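PDB 5LPE: kallikrein-10 from Homo sapiens, which belongs to the S1 serine peptidases, has a tumour-suppressor role in breast and prostate cancer, and is inhibited by zinc. Local coordinates for residues T91-L96 / L201-Y206; N169-A174 / V216-C221; A30-D35 / G188-C193. All coordinates share one frame; numbering follows the deposited sequence.

Contact 1 of 3, residues T91-L96 / L201-Y206; sequences TDEHDL and LSWGVY. With ZN (zinc ion), chain F; SO4 (sulfate ion), chain C.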
loop_
_atom_site.group_PDB
_atom_site.type_symbol
_atom_site.label_atom_id
_atom_site.label_comp_id
_atom_site.label_asym_id
_atom_site.label_seq_id
_atom_site.Cartn_x
_atom_site.Cartn_y
_atom_site.Cartn_z
ATOM N N THR A 91 1.098 9.457 15.227
ATOM C CA THR A 91 1.505 8.907 13.948
ATOM C C THR A 91 0.834 9.706 12.841
ATOM O O THR A 91 -0.012 10.567 13.104
ATOM C CB THR A 91 1.114 7.427 13.861
ATOM O OG1 THR A 91 -0.061 7.201 14.661
ATOM C CG2 THR A 91 2.243 6.544 14.359
ATOM N N ASP A 92 1.182 9.398 11.591
ATOM C CA ASP A 92 0.553 10.099 10.480
ATOM C C ASP A 92 -0.898 9.681 10.378
ATOM O O ASP A 92 -1.214 8.489 10.320
ATOM C CB ASP A 92 1.228 9.804 9.141
ATOM C CG ASP A 92 2.664 9.445 9.269
ATOM O OD1 ASP A 92 3.499 10.370 9.328
ATOM O OD2 ASP A 92 2.950 8.232 9.258
ATOM N N GLU A 93 -1.782 10.653 10.306
ATOM C CA GLU A 93 -3.194 10.343 10.221
ATOM C C GLU A 93 -3.747 10.859 8.897
ATOM O O GLU A 93 -3.411 11.972 8.466
ATOM C CB GLU A 93 -3.921 10.897 11.453
ATOM C CG GLU A 93 -3.327 10.424 12.834
ATOM C CD GLU A 93 -2.845 8.932 12.921
ATOM O OE1 GLU A 93 -1.976 8.644 13.788
ATOM O OE2 GLU A 93 -3.331 8.042 12.172
ATOM N N HIS A 94 -4.566 10.019 8.245
ATOM C CA HIS A 94 -5.002 10.209 6.857
ATOM C C HIS A 94 -3.822 10.199 5.884
ATOM O O HIS A 94 -3.792 10.982 4.931
ATOM C CB HIS A 94 -5.798 11.509 6.659
ATOM C CG HIS A 94 -7.128 11.551 7.349
ATOM N ND1 HIS A 94 -8.126 10.630 7.111
ATOM C CD2 HIS A 94 -7.636 12.435 8.243
ATOM C CE1 HIS A 94 -9.186 10.935 7.841
ATOM N NE2 HIS A 94 -8.912 12.025 8.538
ATOM N N ASP A 95 -2.844 9.305 6.072
ATOM C CA ASP A 95 -1.681 9.417 5.195
ATOM C C ASP A 95 -1.975 8.592 3.954
ATOM O O ASP A 95 -1.801 7.375 3.926
ATOM C CB ASP A 95 -0.365 9.021 5.869
ATOM C CG ASP A 95 -0.394 7.660 6.508
ATOM O OD1 ASP A 95 -1.503 7.111 6.703
ATOM O OD2 ASP A 95 0.710 7.157 6.838
ATOM N N LEU A 96 -2.323 9.322 2.902
ATOM C CA LEU A 96 -2.670 8.853 1.575
ATOM C C LEU A 96 -2.158 9.915 0.626
ATOM O O LEU A 96 -2.291 11.108 0.898
ATOM C CB LEU A 96 -4.180 8.694 1.405
ATOM C CG LEU A 96 -4.684 7.284 1.154
ATOM C CD1 LEU A 96 -4.122 6.365 2.201
ATOM C CD2 LEU A 96 -6.196 7.300 1.165
ATOM N N LEU A 201 -0.292 0.698 3.705
ATOM C CA LEU A 201 0.436 0.572 4.963
ATOM C C LEU A 201 0.841 1.933 5.507
ATOM O O LEU A 201 1.532 2.700 4.835
ATOM C CB LEU A 201 1.668 -0.298 4.748
ATOM C CG LEU A 201 2.569 -0.562 5.936
ATOM C CD1 LEU A 201 1.794 -1.171 7.087
ATOM C CD2 LEU A 201 3.653 -1.478 5.458
ATOM N N SER A 202 0.418 2.221 6.737
ATOM C CA SER A 202 0.713 3.499 7.375
ATOM C C SER A 202 1.866 3.365 8.365
ATOM O O SER A 202 2.912 3.984 8.160
ATOM C CB SER A 202 -0.536 4.083 8.056
ATOM O OG SER A 202 -0.354 5.442 8.435
ATOM N N TRP A 203 1.689 2.584 9.436
ATOM C CA TRP A 203 2.747 2.308 10.406
ATOM C C TRP A 203 2.482 0.947 11.037
ATOM O O TRP A 203 1.563 0.234 10.639
ATOM C CB TRP A 203 2.840 3.405 11.474
ATOM C CG TRP A 203 1.505 3.756 12.055
ATOM C CD1 TRP A 203 0.557 4.598 11.517
ATOM C CD2 TRP A 203 0.956 3.274 13.279
ATOM N NE1 TRP A 203 -0.539 4.665 12.342
ATOM C CE2 TRP A 203 -0.320 3.859 13.426
ATOM C CE3 TRP A 203 1.419 2.401 14.266
ATOM C CZ2 TRP A 203 -1.124 3.600 14.503
ATOM C CZ3 TRP A 203 0.618 2.146 15.331
ATOM C CH2 TRP A 203 -0.643 2.745 15.450
ATOM N N GLY A 204 3.293 0.582 12.025
ATOM C CA GLY A 204 3.129 -0.678 12.719
ATOM C C GLY A 204 3.974 -1.819 12.199
ATOM O O GLY A 204 3.666 -2.978 12.502
ATOM N N VAL A 205 4.998 -1.537 11.395
ATOM C CA VAL A 205 5.883 -2.599 10.932
ATOM C C VAL A 205 6.907 -2.959 12.001
ATOM O O VAL A 205 7.082 -4.130 12.347
ATOM C CB VAL A 205 6.566 -2.184 9.622
ATOM C CG1 VAL A 205 7.255 -3.380 8.998
ATOM C CG2 VAL A 205 5.561 -1.581 8.677
ATOM N N TYR A 206 7.593 -1.964 12.552
ATOM C CA TYR A 206 8.613 -2.217 13.576
ATOM C C TYR A 206 7.979 -2.621 14.906
ATOM O O TYR A 206 6.877 -2.166 15.232
ATOM C CB TYR A 206 9.488 -0.982 13.786
ATOM C CG TYR A 206 10.284 -0.568 12.575
ATOM C CD1 TYR A 206 11.319 -1.351 12.109
ATOM C CD2 TYR A 206 10.020 0.625 11.916
ATOM C CE1 TYR A 206 12.054 -0.969 11.021
ATOM C CE2 TYR A 206 10.747 1.016 10.825
ATOM C CZ TYR A 206 11.766 0.222 10.384
ATOM O OH TYR A 206 12.509 0.607 9.292
HETATM ZN ZN ZN F . 2.599 7.505 7.583
HETATM S S SO4 C . 6.514 1.761 12.626
HETATM O O1 SO4 C . 7.646 1.605 13.443
HETATM O O2 SO4 C . 6.312 3.170 12.634
HETATM O O3 SO4 C . 6.707 1.349 11.255
HETATM O O4 SO4 C . 5.375 1.135 13.216
#
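Asp-95 OD2 is bound by zinc at 2.1 Å, one firm bond, and Ser-202 OG lies within hydrogen-bonding reach of it at 2.6 Å. The other carboxylate oxygen, Asp-95 OD1, lies 2.7 Å from Ser-202 OG, so the hydroxyl sits astride the carboxylate and its single proton can serve only one oxygen at a time. Two torsions aim the groups at each other: Asp-95 CG stands between backbone N and carbonyl carbon (chi1 53°), whereas Ser-202 OG is anti to its backbone N (chi1 -168°). Zinc is also bound by Asp-92 OD2 at 1.9 Å, and His-44 ND1 completes the protein ligands. Asp-95 and His-44 are two members of the charge-relay triad assigned by similarity.

Beside the metal, Thr-91 crosses the Trp-203 side chain at about a right angle, and its CG2 methyl makes a CH-pi contact 3.6 Å from the centroid of the five-membered ring, only 7° off the ring normal, hence over the face. Thr-91 OG1 donates to the syn lone pair of Glu-93 OE1 at 2.6 Å, consistent with a side chain turned so that its methyl lies over the indole. At the indole's edge lie Glu-93 OE2 and an oxygen of a sulfate, probably from the crystallisation liquor, which Gly-204 N binds.

Ser-202 and Trp-203 together oppose Val-216 of the neighbouring strand, a classic beta bulge that lets two consecutive side chains point at segment 91-96. Zinc bridges the two atoms that would share the Asp-His hydrogen bond in an active triad, consistent with Zn2+ inhibition, and its charge would probably stabilise both carboxylates as anions.

Contact 2 of 3, residues N169-A174 / V216-C221; sequences NNMICA and VYTQIC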
loop_
_atom_site.group_PDB
_atom_site.type_symbol
_atom_site.label_atom_id
_atom_site.label_comp_id
_atom_site.label_asym_id
_atom_site.label_seq_id
_atom_site.Cartn_x
_atom_site.Cartn_y
_atom_site.Cartn_z
ATOM N N ASN A 169 -10.999 3.752 13.193
ATOM C CA ASN A 169 -12.108 4.278 12.412
ATOM C C ASN A 169 -11.896 4.276 10.899
ATOM O O ASN A 169 -12.654 3.610 10.173
ATOM C CB ASN A 169 -12.337 5.726 12.862
ATOM C CG ASN A 169 -13.792 6.154 12.782
ATOM O OD1 ASN A 169 -14.596 5.819 13.650
ATOM N ND2 ASN A 169 -14.133 6.914 11.746
ATOM N N ASN A 170 -10.749 4.811 10.464
ATOM C CA ASN A 170 -10.341 4.869 9.070
ATOM C C ASN A 170 -9.183 3.913 8.791
ATOM O O ASN A 170 -8.647 3.898 7.671
ATOM C CB ASN A 170 -10.046 6.320 8.665
ATOM C CG ASN A 170 -11.313 7.136 8.507
ATOM O OD1 ASN A 170 -12.332 6.601 8.127
ATOM N ND2 ASN A 170 -11.236 8.437 8.724
ATOM N N MET A 171 -8.804 3.114 9.797
ATOM C CA MET A 171 -7.703 2.174 9.722
ATOM C C MET A 171 -8.245 0.763 9.741
ATOM O O MET A 171 -9.378 0.532 10.163
ATOM C CB MET A 171 -6.781 2.363 10.892
ATOM C CG MET A 171 -6.683 3.804 11.390
ATOM S SD MET A 171 -5.237 4.661 10.716
ATOM C CE MET A 171 -5.785 5.364 9.166
ATOM N N ILE A 172 -7.440 -0.146 9.199
ATOM C CA ILE A 172 -7.578 -1.567 9.437
ATOM C C ILE A 172 -6.229 -2.058 9.931
ATOM O O ILE A 172 -5.186 -1.655 9.410
ATOM C CB ILE A 172 -8.058 -2.299 8.176
ATOM C CG1 ILE A 172 -7.231 -1.851 7.003
ATOM C CG2 ILE A 172 -9.488 -1.888 7.878
ATOM C CD1 ILE A 172 -7.526 -2.614 5.769
ATOM N N CYS A 173 -6.250 -2.823 11.011
ATOM C CA CYS A 173 -5.074 -3.494 11.527
ATOM C C CYS A 173 -5.025 -4.903 10.976
ATOM O O CYS A 173 -6.005 -5.644 11.078
ATOM C CB CYS A 173 -5.104 -3.508 13.046
ATOM S SG CYS A 173 -4.581 -1.906 13.617
ATOM N N ALA A 174 -3.909 -5.261 10.370
ATOM C CA ALA A 174 -3.775 -6.522 9.658
ATOM C C ALA A 174 -2.880 -7.443 10.471
ATOM O O ALA A 174 -1.690 -7.170 10.631
ATOM C CB ALA A 174 -3.196 -6.284 8.275
ATOM N N VAL A 216 -0.688 -1.257 10.653
ATOM C CA VAL A 216 -1.770 -0.290 10.610
ATOM C C VAL A 216 -1.848 0.220 9.182
ATOM O O VAL A 216 -0.915 0.871 8.693
ATOM C CB VAL A 216 -1.569 0.854 11.612
ATOM C CG1 VAL A 216 -2.638 1.934 11.415
ATOM C CG2 VAL A 216 -1.618 0.321 13.021
ATOM N N TYR A 217 -2.956 -0.089 8.511
ATOM C CA TYR A 217 -3.193 0.282 7.129
ATOM C C TYR A 217 -4.293 1.329 7.059
ATOM O O TYR A 217 -5.217 1.343 7.883
ATOM C CB TYR A 217 -3.596 -0.927 6.298
ATOM C CG TYR A 217 -2.490 -1.919 6.063
ATOM C CD1 TYR A 217 -2.129 -2.842 7.042
ATOM C CD2 TYR A 217 -1.834 -1.969 4.836
ATOM C CE1 TYR A 217 -1.120 -3.762 6.815
ATOM C CE2 TYR A 217 -0.818 -2.893 4.590
ATOM C CZ TYR A 217 -0.462 -3.791 5.584
ATOM O OH TYR A 217 0.558 -4.710 5.351
ATOM N N THR A 218 -4.188 2.216 6.076
ATOM C CA THR A 218 -5.282 3.135 5.820
ATOM C C THR A 218 -6.431 2.361 5.185
ATOM O O THR A 218 -6.221 1.575 4.264
ATOM C CB THR A 218 -4.827 4.279 4.916
ATOM O OG1 THR A 218 -3.679 4.914 5.491
ATOM C CG2 THR A 218 -5.952 5.316 4.771
ATOM N N GLN A 219 -7.649 2.559 5.681
ATOM C CA GLN A 219 -8.780 1.806 5.157
ATOM C C GLN A 219 -9.274 2.518 3.901
ATOM O O GLN A 219 -9.843 3.608 3.981
ATOM C CB GLN A 219 -9.864 1.718 6.222
ATOM C CG GLN A 219 -10.988 0.775 5.946
ATOM C CD GLN A 219 -11.957 0.744 7.099
ATOM O OE1 GLN A 219 -11.984 1.658 7.920
ATOM N NE2 GLN A 219 -12.755 -0.305 7.166
ATOM N N ILE A 220 -9.103 1.879 2.743
ATOM C CA ILE A 220 -9.225 2.580 1.463
ATOM C C ILE A 220 -10.691 2.747 1.041
ATOM O O ILE A 220 -11.015 3.675 0.295
ATOM C CB ILE A 220 -8.380 1.849 0.395
ATOM C CG1 ILE A 220 -6.910 1.766 0.835
ATOM C CG2 ILE A 220 -8.408 2.551 -0.943
ATOM C CD1 ILE A 220 -6.200 3.114 1.050
ATOM N N CYS A 221 -11.591 1.868 1.504
ATOM C CA CYS A 221 -13.030 1.953 1.250
ATOM C C CYS A 221 -13.686 3.148 1.920
ATOM O O CYS A 221 -14.879 3.374 1.690
ATOM C CB CYS A 221 -13.746 0.701 1.748
ATOM S SG CYS A 221 -13.746 0.566 3.566
#
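Strands 171-176 and 215-219 are antiparallel neighbours in the C-terminal beta-barrel of the trypsin fold, and this contact is their pairing. Ile-172 and Tyr-217 form the hydrogen-bonded pair. Tyr-217 N reaches Ile-172 O at 2.9 Å, with 164° at the hydrogen and nearly along the C=O axis. The return bond from Ile-172 N to Tyr-217 O spans 3.0 Å, and here the donor stands 26° above the carbonyl plane. Met-171 with Thr-218 and Cys-173 with Val-216 are the flanking non-hydrogen-bonded pairs, and Met-171 CA adds a CA-H...O contact to Tyr-217 O.

On the face carrying Ile-172 and Tyr-217, Ile-172 CG1 occupies the crowded position between backbone N and carbonyl carbon (chi1 48°). It thereby lies 3.8 Å from Tyr-217 CB, leaving Ile-172 CG2 to meet Gln-219 CG at 3.6 Å, across that chain at about a right angle. Ala-174 CB approaches Tyr-217 CE1 at 3.6 Å, and Leu-191 adds to this cluster. On the other face, Val-216 splits its methyls: CG1 lies 3.8 Å from Met-171 SD, and CG2 is 3.8 Å from Cys-173 SG, which is in a disulfide with Cys-159.

The pairing is largely buried, with its polar end at Asn-169 and Gln-219 partly open. A weak hydrogen bond from Thr-218 OG1 to the backbone oxygen of Asp-95 brings the strand beside that charge-relay residue, assigned by similarity.

Contact 3 of 3, residues A30-D35 / G188-C193; sequences AGVLVD and GGPLVC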
loop_
_atom_site.group_PDB
_atom_site.type_symbol
_atom_site.label_atom_id
_atom_site.label_comp_id
_atom_site.label_asym_id
_atom_site.label_seq_id
_atom_site.Cartn_x
_atom_site.Cartn_y
_atom_site.Cartn_z
ATOM N N ALA A 30 6.623 1.885 -1.402
ATOM C CA ALA A 30 5.829 1.158 -2.369
ATOM C C ALA A 30 4.540 1.927 -2.614
ATOM O O ALA A 30 4.251 2.931 -1.961
ATOM C CB ALA A 30 5.557 -0.265 -1.881
ATOM N N GLY A 31 3.760 1.432 -3.564
ATOM C CA GLY A 31 2.546 2.106 -3.999
ATOM C C GLY A 31 1.755 1.162 -4.873
ATOM O O GLY A 31 2.228 0.090 -5.257
ATOM N N VAL A 32 0.533 1.558 -5.179
ATOM C CA VAL A 32 -0.305 0.722 -6.021
ATOM C C VAL A 32 -0.718 1.497 -7.255
ATOM O O VAL A 32 -0.975 2.699 -7.203
ATOM C CB VAL A 32 -1.551 0.226 -5.276
ATOM C CG1 VAL A 32 -1.990 -1.103 -5.858
ATOM C CG2 VAL A 32 -1.245 0.101 -3.848
ATOM N N LEU A 33 -0.866 0.776 -8.350
ATOM C CA LEU A 33 -1.381 1.354 -9.579
ATOM C C LEU A 33 -2.895 1.237 -9.510
ATOM O O LEU A 33 -3.448 0.135 -9.575
ATOM C CB LEU A 33 -0.829 0.616 -10.792
ATOM C CG LEU A 33 -1.060 1.309 -12.125
ATOM C CD1 LEU A 33 -0.124 2.498 -12.200
ATOM C CD2 LEU A 33 -0.810 0.349 -13.263
ATOM N N VAL A 34 -3.561 2.365 -9.316
ATOM C CA VAL A 34 -5.009 2.391 -9.265
ATOM C C VAL A 34 -5.615 2.893 -10.564
ATOM O O VAL A 34 -6.850 2.878 -10.713
ATOM C CB VAL A 34 -5.454 3.249 -8.060
ATOM C CG1 VAL A 34 -4.926 2.623 -6.786
ATOM C CG2 VAL A 34 -4.890 4.669 -8.170
ATOM N N ASP A 35 -4.788 3.353 -11.494
ATOM C CA ASP A 35 -5.194 3.872 -12.783
ATOM C C ASP A 35 -3.949 3.882 -13.652
ATOM O O ASP A 35 -2.832 3.904 -13.138
ATOM C CB ASP A 35 -5.789 5.273 -12.646
ATOM C CG ASP A 35 -6.195 5.851 -13.962
ATOM O OD1 ASP A 35 -7.231 5.411 -14.475
ATOM O OD2 ASP A 35 -5.477 6.726 -14.486
ATOM N N GLY A 188 3.838 2.074 2.055
ATOM C CA GLY A 188 3.016 2.490 0.959
ATOM C C GLY A 188 2.447 1.293 0.248
ATOM O O GLY A 188 1.621 1.435 -0.565
ATOM N N GLY A 189 2.930 0.118 0.599
ATOM C CA GLY A 189 2.528 -1.134 0.028
ATOM C C GLY A 189 1.083 -1.447 0.176
ATOM O O GLY A 189 0.478 -1.002 1.097
ATOM N N PRO A 190 0.529 -2.211 -0.762
ATOM C CA PRO A 190 -0.906 -2.535 -0.683
ATOM C C PRO A 190 -1.243 -3.714 0.225
ATOM O O PRO A 190 -0.488 -4.671 0.362
ATOM C CB PRO A 190 -1.265 -2.864 -2.139
ATOM C CG PRO A 190 0.017 -3.294 -2.784
ATOM C CD PRO A 190 1.149 -2.658 -2.034
ATOM N N LEU A 191 -2.431 -3.656 0.807
ATOM C CA LEU A 191 -3.095 -4.825 1.381
ATOM C C LEU A 191 -4.240 -5.200 0.441
ATOM O O LEU A 191 -5.183 -4.423 0.256
ATOM C CB LEU A 191 -3.603 -4.545 2.795
ATOM C CG LEU A 191 -4.338 -5.675 3.531
ATOM C CD1 LEU A 191 -3.973 -5.711 4.976
ATOM C CD2 LEU A 191 -5.809 -5.454 3.435
ATOM N N VAL A 192 -4.152 -6.377 -0.159
ATOM C CA VAL A 192 -5.155 -6.862 -1.098
ATOM C C VAL A 192 -6.038 -7.886 -0.388
ATOM O O VAL A 192 -5.531 -8.740 0.345
ATOM C CB VAL A 192 -4.477 -7.461 -2.347
ATOM C CG1 VAL A 192 -5.499 -7.853 -3.409
ATOM C CG2 VAL A 192 -3.435 -6.483 -2.919
ATOM N N CYS A 193 -7.360 -7.787 -0.579
ATOM C CA CYS A 193 -8.312 -8.808 -0.139
ATOM C C CYS A 193 -9.210 -9.173 -1.308
ATOM O O CYS A 193 -9.956 -8.324 -1.802
ATOM C CB CYS A 193 -9.183 -8.335 1.026
ATOM S SG CYS A 193 -8.348 -7.482 2.358
#
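No aromatic ring takes part; the flat group is the Gly-188 to Gly-189 peptide. One face of the peptide is covered by the chain of Ala-30 and Gly-31: Ala-30 CB stands almost straight above Gly-189 N at 3.6 Å, and Gly-31 CA lies on the same side, 3.6 Å from Gly-188 O. Ala-30 O comes in from this side too, 3.2 Å from Gly-188 CA, in a CA-H...O contact with 135° at the hydrogen. Over one side of the puckered Pro-190 ring sits Val-32 CG2, nearly above Pro-190 CB at 3.4 Å and 3.8 Å from Pro-190 CG; with CG1 anti to the backbone N (chi1 -152°), CG2 is the methyl turned to the ring.

Gly-188 has a positive phi (95°) and no side chain, which lets the Ala-30 carbonyl approach its CA directly. Thr-41 OG1 hydrogen-bonds to that oxygen. Ala-30 is also joined by a backbone hydrogen bond to Ser-187, the nucleophile by similarity; Ser-187 to Pro-190 form the Ser-Gly-Gly-Pro part of the family's active-site motif.

Strand 26-35 belongs to the N-terminal barrel and strand 190-193 to the C-terminal one, so the contact crosses the seam between them. Segments 30-35 and 188-193 share no hydrogen bond and meet through van der Waals packing and one CA-H...O contact, while the adjoining Ala-30 to Ser-187 bond supplies a polar link.

In the fold
The segments run in the order 30-35, 91-96, 169-174, 188-193, 201-206, 216-221, so the three contacts interlock along the chain. Contact 2 lies within the C-terminal barrel, whereas contacts 1 and 3 each join it to a part of the N-terminal half, one at the loop before strand 97-101, the other at strand 26-35. Centres of contacts 1 and 2 are about 9 Å apart, those of 1 and 3 about 14 Å, those of 2 and 3 about 13 Å. In strand 196-203, backbone hydrogen bonds join Ser-202 and Trp-203 to Val-216, and Leu-201 to Gly-189. The C-terminal sheet thus runs from Ser-202, beside the zinc ligand Asp-95, to the segment after Ser-187, the nucleophile by similarity.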